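Local coordinates for rhizobiales Sp. Pch2 (Marine metagenome, PDB 6PB3), which is a Trip13/Pch2-like AAA+ ATPase that probably uses ATP to remodel HORMA domain proteins and so regulates a bacterial cGAS-like enzyme in bacteriophage immunity, at residues D188-G191 and P196-V199; S53-K58 and A65-V70. All coordinates share one frame; numbering follows the deposited sequence.

Contact 1: residues D188-G191 and P196-V199; sequences DRLG and PAAV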
loop_
_atom_site.group_PDB
_atom_site.type_symbol
_atom_site.label_atom_id
_atom_site.label_comp_id
_atom_site.label_asym_id
_atom_site.label_seq_id
_atom_site.Cartn_x
_atom_site.Cartn_y
_atom_site.Cartn_z
ATOM N N ASP A 188 27.218 22.930 3.129
ATOM C CA ASP A 188 28.594 22.701 3.560
ATOM C C ASP A 188 29.429 23.963 3.408
ATOM O O ASP A 188 30.246 24.291 4.276
ATOM C CB ASP A 188 29.208 21.563 2.748
ATOM C CG ASP A 188 28.607 20.234 3.083
ATOM O OD1 ASP A 188 27.850 20.165 4.072
ATOM O OD2 ASP A 188 28.885 19.259 2.360
ATOM N N ARG A 189 29.228 24.683 2.305
ATOM C CA ARG A 189 29.991 25.898 2.057
ATOM C C ARG A 189 29.705 26.952 3.125
ATOM O O ARG A 189 30.623 27.634 3.599
ATOM C CB ARG A 189 29.658 26.406 0.657
ATOM C CG ARG A 189 30.551 27.481 0.112
ATOM C CD ARG A 189 30.171 27.720 -1.333
ATOM N NE ARG A 189 30.621 29.012 -1.833
ATOM C CZ ARG A 189 30.118 29.600 -2.912
ATOM N NH1 ARG A 189 29.143 29.014 -3.601
ATOM N NH2 ARG A 189 30.577 30.781 -3.295
ATOM N N LEU A 190 28.440 27.083 3.536
ATOM C CA LEU A 190 28.109 27.999 4.623
ATOM C C LEU A 190 28.728 27.531 5.935
ATOM O O LEU A 190 29.125 28.353 6.772
ATOM C CB LEU A 190 26.591 28.125 4.772
ATOM C CG LEU A 190 25.811 28.789 3.636
ATOM C CD1 LEU A 190 24.334 28.966 4.003
ATOM C CD2 LEU A 190 26.434 30.118 3.272
ATOM N N GLY A 191 28.796 26.210 6.139
ATOM C CA GLY A 191 29.340 25.693 7.382
ATOM C C GLY A 191 30.850 25.788 7.444
ATOM O O GLY A 191 31.414 26.135 8.488
ATOM N N PRO A 196 28.226 34.676 8.635
ATOM C CA PRO A 196 26.969 34.780 9.411
ATOM C C PRO A 196 25.746 34.519 8.533
ATOM O O PRO A 196 25.040 35.437 8.085
ATOM C CB PRO A 196 27.007 36.225 9.915
ATOM C CG PRO A 196 27.735 36.961 8.823
ATOM C CD PRO A 196 28.776 35.999 8.288
ATOM N N ALA A 197 25.490 33.232 8.276
ATOM C CA ALA A 197 24.396 32.808 7.407
ATOM C C ALA A 197 23.841 31.471 7.889
ATOM O O ALA A 197 24.596 30.617 8.372
ATOM C CB ALA A 197 24.866 32.690 5.953
ATOM N N ALA A 198 22.522 31.298 7.750
ATOM C CA ALA A 198 21.823 30.068 8.125
ATOM C C ALA A 198 20.708 29.771 7.129
ATOM O O ALA A 198 20.236 30.654 6.408
ATOM C CB ALA A 198 21.222 30.165 9.530
ATOM N N VAL A 199 20.266 28.512 7.123
ATOM C CA VAL A 199 19.215 28.047 6.228
ATOM C C VAL A 199 18.083 27.483 7.068
ATOM O O VAL A 199 18.319 26.684 7.980
ATOM C CB VAL A 199 19.716 26.975 5.235
ATOM C CG1 VAL A 199 18.617 26.665 4.194
ATOM C CG2 VAL A 199 21.013 27.395 4.568
#
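L190 reaches from helix 179-192 to strand 197-203 and supplies the helical half of an entirely apolar contact with A197 and V199. Its isobutyl group is forked over the strand: CD1 of L190 lies 3.7 Å from CG2 of V199, while CD2 of L190 lies 4.0 Å from CB of A197. One leucine therefore meets two residues that alternate along the strand and turn their side chains to the same side; A198, between them, points away and packs on L43 and L46 of helix 33-47. The L190 and V199 side chains cross at about a right angle. Rotation about the first bond of V199 (chi1 -172°) sets CG1 opposite the backbone N and leaves CG2 as the methyl that meets the leucine. The segments bury 130 Å², with a closest CA separation of 6.7 Å between L190 and A197.

No hydrogen bond joins the segments. Backbone hydrogen bonds join A198 to V153 and L155 of strand 151-157, and V199 to I77 of strand 76-81 and to P75 just before it. The charged side chains of D188 and R189 are directed outside the contact: D188 forms a salt bridge with R216, and R189 with E133. F132 of helix 124-141 touches both L190 and V199, extending the apolar layer. Helix and sheet of the ATPase core are held here by dispersion and the exclusion of water, without directional bonds.

Contact 2: residues S53-K58 and A65-V70; sequences SAWAKK and ALVKNV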
loop_
_atom_site.group_PDB
_atom_site.type_symbol
_atom_site.label_atom_id
_atom_site.label_comp_id
_atom_site.label_asym_id
_atom_site.label_seq_id
_atom_site.Cartn_x
_atom_site.Cartn_y
_atom_site.Cartn_z
ATOM N N SER A 53 29.592 29.725 23.178
ATOM C CA SER A 53 30.826 29.434 23.901
ATOM C C SER A 53 30.927 30.268 25.168
ATOM O O SER A 53 31.295 29.755 26.231
ATOM C CB SER A 53 32.038 29.688 23.010
ATOM O OG SER A 53 31.861 29.090 21.743
ATOM N N ALA A 54 30.597 31.557 25.078
ATOM C CA ALA A 54 30.686 32.413 26.258
ATOM C C ALA A 54 29.698 31.972 27.324
ATOM O O ALA A 54 30.050 31.885 28.502
ATOM C CB ALA A 54 30.454 33.870 25.875
ATOM N N TRP A 55 28.461 31.652 26.923
ATOM C CA TRP A 55 27.494 31.129 27.884
ATOM C C TRP A 55 28.017 29.874 28.570
ATOM O O TRP A 55 27.891 29.733 29.791
ATOM C CB TRP A 55 26.156 30.834 27.208
ATOM C CG TRP A 55 25.272 29.982 28.077
ATOM C CD1 TRP A 55 24.425 30.413 29.052
ATOM C CD2 TRP A 55 25.180 28.550 28.069
ATOM N NE1 TRP A 55 23.799 29.342 29.645
ATOM C CE2 TRP A 55 24.245 28.187 29.061
ATOM C CE3 TRP A 55 25.790 27.541 27.316
ATOM C CZ2 TRP A 55 23.904 26.858 29.319
ATOM C CZ3 TRP A 55 25.454 26.216 27.580
ATOM C CH2 TRP A 55 24.520 25.891 28.573
ATOM N N ALA A 56 28.616 28.959 27.800
ATOM C CA ALA A 56 29.144 27.725 28.378
ATOM C C ALA A 56 30.216 28.008 29.417
ATOM O O ALA A 56 30.220 27.400 30.493
ATOM C CB ALA A 56 29.704 26.818 27.284
ATOM N N LYS A 57 31.136 28.927 29.120
ATOM C CA LYS A 57 32.203 29.206 30.077
ATOM C C LYS A 57 31.650 29.807 31.362
ATOM O O LYS A 57 32.020 29.377 32.460
ATOM C CB LYS A 57 33.254 30.129 29.462
ATOM C CG LYS A 57 34.431 30.389 30.391
ATOM C CD LYS A 57 35.704 30.769 29.645
ATOM C CE LYS A 57 35.689 32.214 29.174
ATOM N NZ LYS A 57 37.062 32.685 28.796
ATOM N N LYS A 58 30.743 30.781 31.255
ATOM C CA LYS A 58 30.233 31.427 32.461
ATOM C C LYS A 58 29.459 30.448 33.334
ATOM O O LYS A 58 29.562 30.493 34.563
ATOM C CB LYS A 58 29.347 32.617 32.102
ATOM C CG LYS A 58 30.011 33.655 31.224
ATOM C CD LYS A 58 29.034 34.772 30.899
ATOM C CE LYS A 58 29.576 35.682 29.813
ATOM N NZ LYS A 58 28.561 36.689 29.382
ATOM N N ALA A 65 32.017 18.410 26.233
ATOM C CA ALA A 65 31.267 18.137 25.016
ATOM C C ALA A 65 29.887 18.773 25.022
ATOM O O ALA A 65 29.081 18.476 24.133
ATOM C CB ALA A 65 31.146 16.629 24.797
ATOM N N LEU A 66 29.598 19.647 25.988
ATOM C CA LEU A 66 28.255 20.207 26.108
ATOM C C LEU A 66 27.849 20.962 24.851
ATOM O O LEU A 66 26.752 20.761 24.317
ATOM C CB LEU A 66 28.172 21.127 27.326
ATOM C CG LEU A 66 26.911 21.987 27.454
ATOM C CD1 LEU A 66 25.664 21.121 27.494
ATOM C CD2 LEU A 66 26.996 22.856 28.710
ATOM N N VAL A 67 28.714 21.848 24.371
ATOM C CA VAL A 67 28.420 22.637 23.181
ATOM C C VAL A 67 29.268 22.236 21.989
ATOM O O VAL A 67 28.982 22.691 20.868
ATOM C CB VAL A 67 28.584 24.147 23.450
ATOM C CG1 VAL A 67 27.621 24.593 24.531
ATOM C CG2 VAL A 67 30.012 24.448 23.848
ATOM N N LYS A 68 30.302 21.408 22.190
ATOM C CA LYS A 68 31.148 20.989 21.078
ATOM C C LYS A 68 30.314 20.403 19.950
ATOM O O LYS A 68 30.595 20.641 18.770
ATOM C CB LYS A 68 32.192 19.974 21.554
ATOM N N ASN A 69 29.270 19.647 20.296
ATOM C CA ASN A 69 28.397 19.105 19.263
ATOM C C ASN A 69 27.553 20.199 18.615
ATOM O O ASN A 69 27.391 20.207 17.390
ATOM C CB ASN A 69 27.515 17.992 19.838
ATOM C CG ASN A 69 26.876 18.364 21.167
ATOM O OD1 ASN A 69 26.563 19.528 21.420
ATOM N ND2 ASN A 69 26.680 17.368 22.027
ATOM N N VAL A 70 27.035 21.147 19.405
ATOM C CA VAL A 70 26.058 22.103 18.875
ATOM C C VAL A 70 26.711 23.078 17.902
ATOM O O VAL A 70 26.105 23.477 16.901
ATOM C CB VAL A 70 25.360 22.857 20.023
ATOM C CG1 VAL A 70 24.461 23.939 19.470
ATOM C CG2 VAL A 70 24.564 21.913 20.868
#
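W55 presents the six-membered end of its indole to L66 and V67, which lie just before helix 68-71. CG1 of V67 sits at the ring edge, near its plane, 4.1 Å from CZ3 of W55. CD2 of L66 comes in obliquely, 3.9 Å from the same CZ3 of W55 and equally near CH2, so this methyl straddles the outer bond of the benzo ring. The side chains of W55 and L66 cross at about a right angle. Although the CB of W55 does not point at the other segment, chi1 of 166° swings the indole opposite the backbone N and carries its far end across.

A56, one residue on along helix 49-59, does point at the partner. CG1 of V67 rests in the groove where CB of A56 and CZ3 of W55 meet, touching both at once and lying 4.1 Å from the alanine CB. CG2 of V67 also approaches CB of A56, at 4.2 Å, so the valine applies both branches to the alanine. L52 also touches V67.

The polar corner of the indole is used beyond these segments, NE1 of W55 hydrogen-bonding to O of T287 in the second subunit. H59 of the same helix stacks with the indole. Apolar packing at the benzo end and a directional bond at the pyrrole end probably limit the indole's rotation, so that the packing of helix 49-59 on residues 66-67 is continuous with the subunit interface.

Overall arrangement
Both segments of contact 2 precede those of contact 1 in the sequence. The contact centres are about 20 Å apart, their nearest atoms about 10 Å, and they do not touch. Contact 1 joins helix 179-192 to strand 197-203, an inner strand of the mixed sheet in the ATPase core. Contact 2 joins helix 49-59 to the segment leading into helix 68-71; strand 76-81, beside 197-203 in the sheet, follows soon after. The centre of contact 2 lies about 24 Å from the centre of the chain, that of contact 1 about 18 Å. No other subunit touches contact 1, which is internal to the ATPase core, whereas residues of contact 2 take part in an interface with the second subunit.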